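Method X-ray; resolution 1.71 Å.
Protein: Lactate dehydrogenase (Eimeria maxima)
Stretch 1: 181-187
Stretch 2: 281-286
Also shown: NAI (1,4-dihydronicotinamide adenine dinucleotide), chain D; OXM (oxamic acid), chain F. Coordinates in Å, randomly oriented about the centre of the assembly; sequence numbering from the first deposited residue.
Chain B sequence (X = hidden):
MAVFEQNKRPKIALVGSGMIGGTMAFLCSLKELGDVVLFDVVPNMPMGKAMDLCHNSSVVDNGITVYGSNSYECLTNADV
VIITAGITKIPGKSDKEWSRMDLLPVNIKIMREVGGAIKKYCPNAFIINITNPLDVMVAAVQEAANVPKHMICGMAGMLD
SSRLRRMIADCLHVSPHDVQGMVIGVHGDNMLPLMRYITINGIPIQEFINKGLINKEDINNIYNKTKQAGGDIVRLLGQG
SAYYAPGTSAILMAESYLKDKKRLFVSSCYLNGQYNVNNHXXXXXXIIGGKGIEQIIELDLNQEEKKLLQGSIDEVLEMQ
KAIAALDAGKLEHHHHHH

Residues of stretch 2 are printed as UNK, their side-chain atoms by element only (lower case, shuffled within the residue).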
# COMPACT_ATOMS: atom_id res chain seq x y z
N GLY B 181 5.12 22.63 9.65
CA GLY B 181 3.91 22.66 10.44
C GLY B 181 3.89 21.58 11.50
O GLY B 181 4.38 20.48 11.26
N MET B 182 3.32 21.88 12.67
CA MET B 182 3.32 20.94 13.79
C MET B 182 1.94 20.88 14.43
O MET B 182 1.29 21.91 14.62
CB MET B 182 4.36 21.32 14.84
CG MET B 182 5.79 21.19 14.36
SD MET B 182 6.98 21.56 15.65
CE MET B 182 6.82 23.34 15.74
N VAL B 183 1.51 19.66 14.77
CA VAL B 183 0.35 19.42 15.62
C VAL B 183 0.87 18.66 16.84
O VAL B 183 1.34 17.52 16.71
CB VAL B 183 -0.74 18.61 14.90
CG1 VAL B 183 -1.94 18.39 15.82
CG2 VAL B 183 -1.18 19.29 13.61
N ILE B 184 0.78 19.28 18.01
CA ILE B 184 1.30 18.66 19.23
C ILE B 184 0.14 18.25 20.13
O ILE B 184 -1.03 18.53 19.84
CB ILE B 184 2.27 19.60 19.98
CG1 ILE B 184 1.55 20.88 20.44
CG2 ILE B 184 3.46 19.94 19.10
CD1 ILE B 184 2.36 21.71 21.43
N GLY B 185 0.46 17.57 21.23
CA GLY B 185 -0.53 17.23 22.23
C GLY B 185 -1.01 15.80 22.13
O GLY B 185 -0.22 14.89 21.87
N VAL B 186 -2.30 15.60 22.34
CA VAL B 186 -2.90 14.28 22.29
C VAL B 186 -3.33 14.01 20.86
O VAL B 186 -3.82 14.91 20.16
CB VAL B 186 -4.10 14.17 23.26
CG1 VAL B 186 -5.28 15.01 22.76
CG2 VAL B 186 -4.51 12.72 23.44
N HIS B 187 -3.16 12.77 20.41
CA HIS B 187 -3.76 12.35 19.15
C HIS B 187 -5.25 12.13 19.41
O HIS B 187 -5.73 11.01 19.59
CB HIS B 187 -3.09 11.10 18.59
CG HIS B 187 -3.61 10.70 17.24
ND1 HIS B 187 -3.56 11.54 16.15
CD2 HIS B 187 -4.20 9.56 16.81
CE1 HIS B 187 -4.09 10.93 15.11
NE2 HIS B 187 -4.49 9.73 15.48
N UNK B 281 3.10 10.36 28.49
CA UNK B 281 3.46 10.62 27.10
C UNK B 281 2.62 11.74 26.51
O UNK B 281 1.48 11.97 26.92
c UNK B 281 4.24 8.24 26.67
c UNK B 281 4.90 6.50 28.20
o UNK B 281 6.87 5.22 27.79
c UNK B 281 3.29 9.35 26.27
c UNK B 281 5.35 7.94 25.89
c UNK B 281 4.04 7.51 27.83
c UNK B 281 6.00 6.22 27.42
c UNK B 281 6.23 6.94 26.26
N UNK B 282 3.20 12.44 25.54
CA UNK B 282 2.53 13.54 24.86
C UNK B 282 3.23 13.79 23.53
O UNK B 282 4.45 13.60 23.41
c UNK B 282 1.61 15.95 25.28
c UNK B 282 1.99 17.25 25.97
c UNK B 282 0.15 15.60 25.55
c UNK B 282 2.53 14.81 25.71
N UNK B 283 2.45 14.20 22.54
CA UNK B 283 3.00 14.52 21.23
C UNK B 283 3.83 15.79 21.23
O UNK B 283 3.28 16.89 21.33
N UNK B 284 5.15 15.65 21.11
CA UNK B 284 6.05 16.79 21.12
C UNK B 284 7.13 16.59 20.06
O UNK B 284 7.42 15.46 19.65
c UNK B 284 6.71 17.00 22.50
c UNK B 284 5.64 17.28 23.55
c UNK B 284 7.54 15.79 22.89
N UNK B 285 7.74 17.68 19.60
CA UNK B 285 8.86 17.55 18.65
C UNK B 285 10.06 16.88 19.30
O UNK B 285 10.51 17.28 20.37
c UNK B 285 8.56 19.84 19.32
c UNK B 285 7.37 19.09 19.82
c UNK B 285 9.15 19.00 18.24
N UNK B 286 10.59 15.86 18.62
CA UNK B 286 11.76 15.13 19.10
C UNK B 286 12.64 14.77 17.91
O UNK B 286 12.21 14.82 16.76
s UNK B 286 10.73 12.53 18.83
c UNK B 286 11.36 13.86 19.87
PA NAI D . -6.64 -3.48 11.56
O1A NAI D . -7.81 -4.06 12.30
O2A NAI D . -6.63 -3.48 10.05
O5B NAI D . -5.32 -4.26 12.06
C5B NAI D . -5.16 -4.61 13.43
C4B NAI D . -4.56 -6.01 13.48
O4B NAI D . -4.06 -6.32 14.78
C3B NAI D . -5.58 -7.08 13.14
O3B NAI D . -5.16 -7.78 11.96
C2B NAI D . -5.60 -8.00 14.35
O2B NAI D . -5.77 -9.38 14.00
C1B NAI D . -4.23 -7.72 14.94
N9A NAI D . -4.05 -8.15 16.34
C8A NAI D . -4.95 -8.25 17.34
N7A NAI D . -4.35 -8.69 18.47
C5A NAI D . -3.04 -8.87 18.20
C6A NAI D . -1.83 -9.32 18.92
N6A NAI D . -1.89 -9.67 20.22
N1A NAI D . -0.67 -9.36 18.24
C2A NAI D . -0.58 -9.01 16.94
N3A NAI D . -1.64 -8.60 16.23
C4A NAI D . -2.86 -8.52 16.79
O3 NAI D . -6.40 -1.97 12.09
PN NAI D . -5.48 -0.85 11.37
O1N NAI D . -6.32 -0.11 10.36
O2N NAI D . -4.17 -1.49 10.95
O5D NAI D . -5.20 0.14 12.61
C5D NAI D . -4.46 -0.33 13.73
C4D NAI D . -4.44 0.68 14.87
O4D NAI D . -3.84 1.91 14.46
C3D NAI D . -5.85 1.01 15.34
O3D NAI D . -5.87 1.03 16.77
C2D NAI D . -6.11 2.39 14.78
O2D NAI D . -7.06 3.13 15.53
C1D NAI D . -4.71 2.98 14.86
N1N NAI D . -4.46 4.20 14.08
C2N NAI D . -3.62 5.06 14.64
C3N NAI D . -3.26 6.25 14.04
C7N NAI D . -2.31 7.14 14.78
O7N NAI D . -1.69 6.69 15.73
N7N NAI D . -2.16 8.41 14.41
C4N NAI D . -3.81 6.64 12.70
C5N NAI D . -4.73 5.62 12.18
C6N NAI D . -5.01 4.44 12.88
C1 OXM F . -6.97 7.92 13.26
N1 OXM F . -8.17 7.17 12.91
O1 OXM F . -6.42 7.71 14.29
C2 OXM F . -6.43 8.99 12.31
O2 OXM F . -6.13 10.13 12.75
O3 OXM F . -6.27 8.74 11.09

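Position 281 carries one carbon leading into a ring of six carbons, and the ring bears a single oxygen. None of these atoms reaches stretch 1, so the identity rests on the atoms alone: a phenol on a methylene is Tyr281. It lies in the strand but outside the contact.

Position 282 has four side-chain carbons and no other element, forked at the second. One terminal carbon rests against the backbone of Gly185 and Val186. A fork one carbon out from CB makes it Leu282. Its CA-to-CB bond points sideways, yet the end of the chain comes nearer to the neighbouring backbone: CD1 lies 3.6 Å from Gly185 C and 4.0 Å from Val186 N. With chi1 in t and chi2 in p, its CD1 methyl is laid against the main chain of stretch 1.

Position 283 shows no side-chain atoms at all, and its backbone does the work. Its N donates to Gly185 O at 2.8 Å, and its O accepts from Gly185 N at 2.9 Å, while the same O sits 3.2 Å from Ile184 CB. This is Gly283. The bareness has a visible steric reason: an ideal CB here would point toward stretch 1 and fall 2.7 Å from Gly185 O, a clash with the very atom that accepts the hydrogen bond from Gly283 N.

Position 284 has three carbons, one carrying the other two. Its CA-to-CB bond points away from stretch 1, and the side chain makes no contact with it. Branching directly at CB gives Val284.

Position 285 has three carbons that close a ring onto the backbone N, and ring carbons lie against the side chains of Met182 and Ile184. The closed ring is the signature of Pro285. Its CB lies 4.2 Å from Met182 SD, and its CD lies 4.1 Å from Ile184 CG2. The ring thus offers an apolar surface to two side chains, and its nitrogen, having no hydrogen, cannot act as a donor.

Position 286 holds one carbon and then one sulfur. The side chain is out of reach of stretch 1 and takes no part. The single sulfur at the end of one carbon makes it Cys286.

The contact is a single antiparallel bridge, with the two touching segments running 169° apart. Gly185 and Gly283 face each other with their CA atoms 4.6 Å apart and exchange both hydrogen bonds; the one from Gly185 N is nearly straight at 170°, the return one more bent at 144°. The two glycines answer different demands. Gly283 leaves room for its partner's carbonyl, whereas Gly185, at phi 100° and psi -141°, adopts a backbone shape that would jam a CB against the preceding carbonyl O. Around this paired centre, Leu282 packs on the backbone of Gly185 and Val186, and Pro285 meets Met182 and Ile184. Beyond the bridge, His187 has left stretch 2 behind: its NE2 donates a hydrogen bond to OXM O1 at 3.0 Å. The rule to read is economical: two bare residues pair the backbones, and apolar contacts from Leu282 and Pro285 flank the pairing.

Stretch 2 (281-286) YLGVPC
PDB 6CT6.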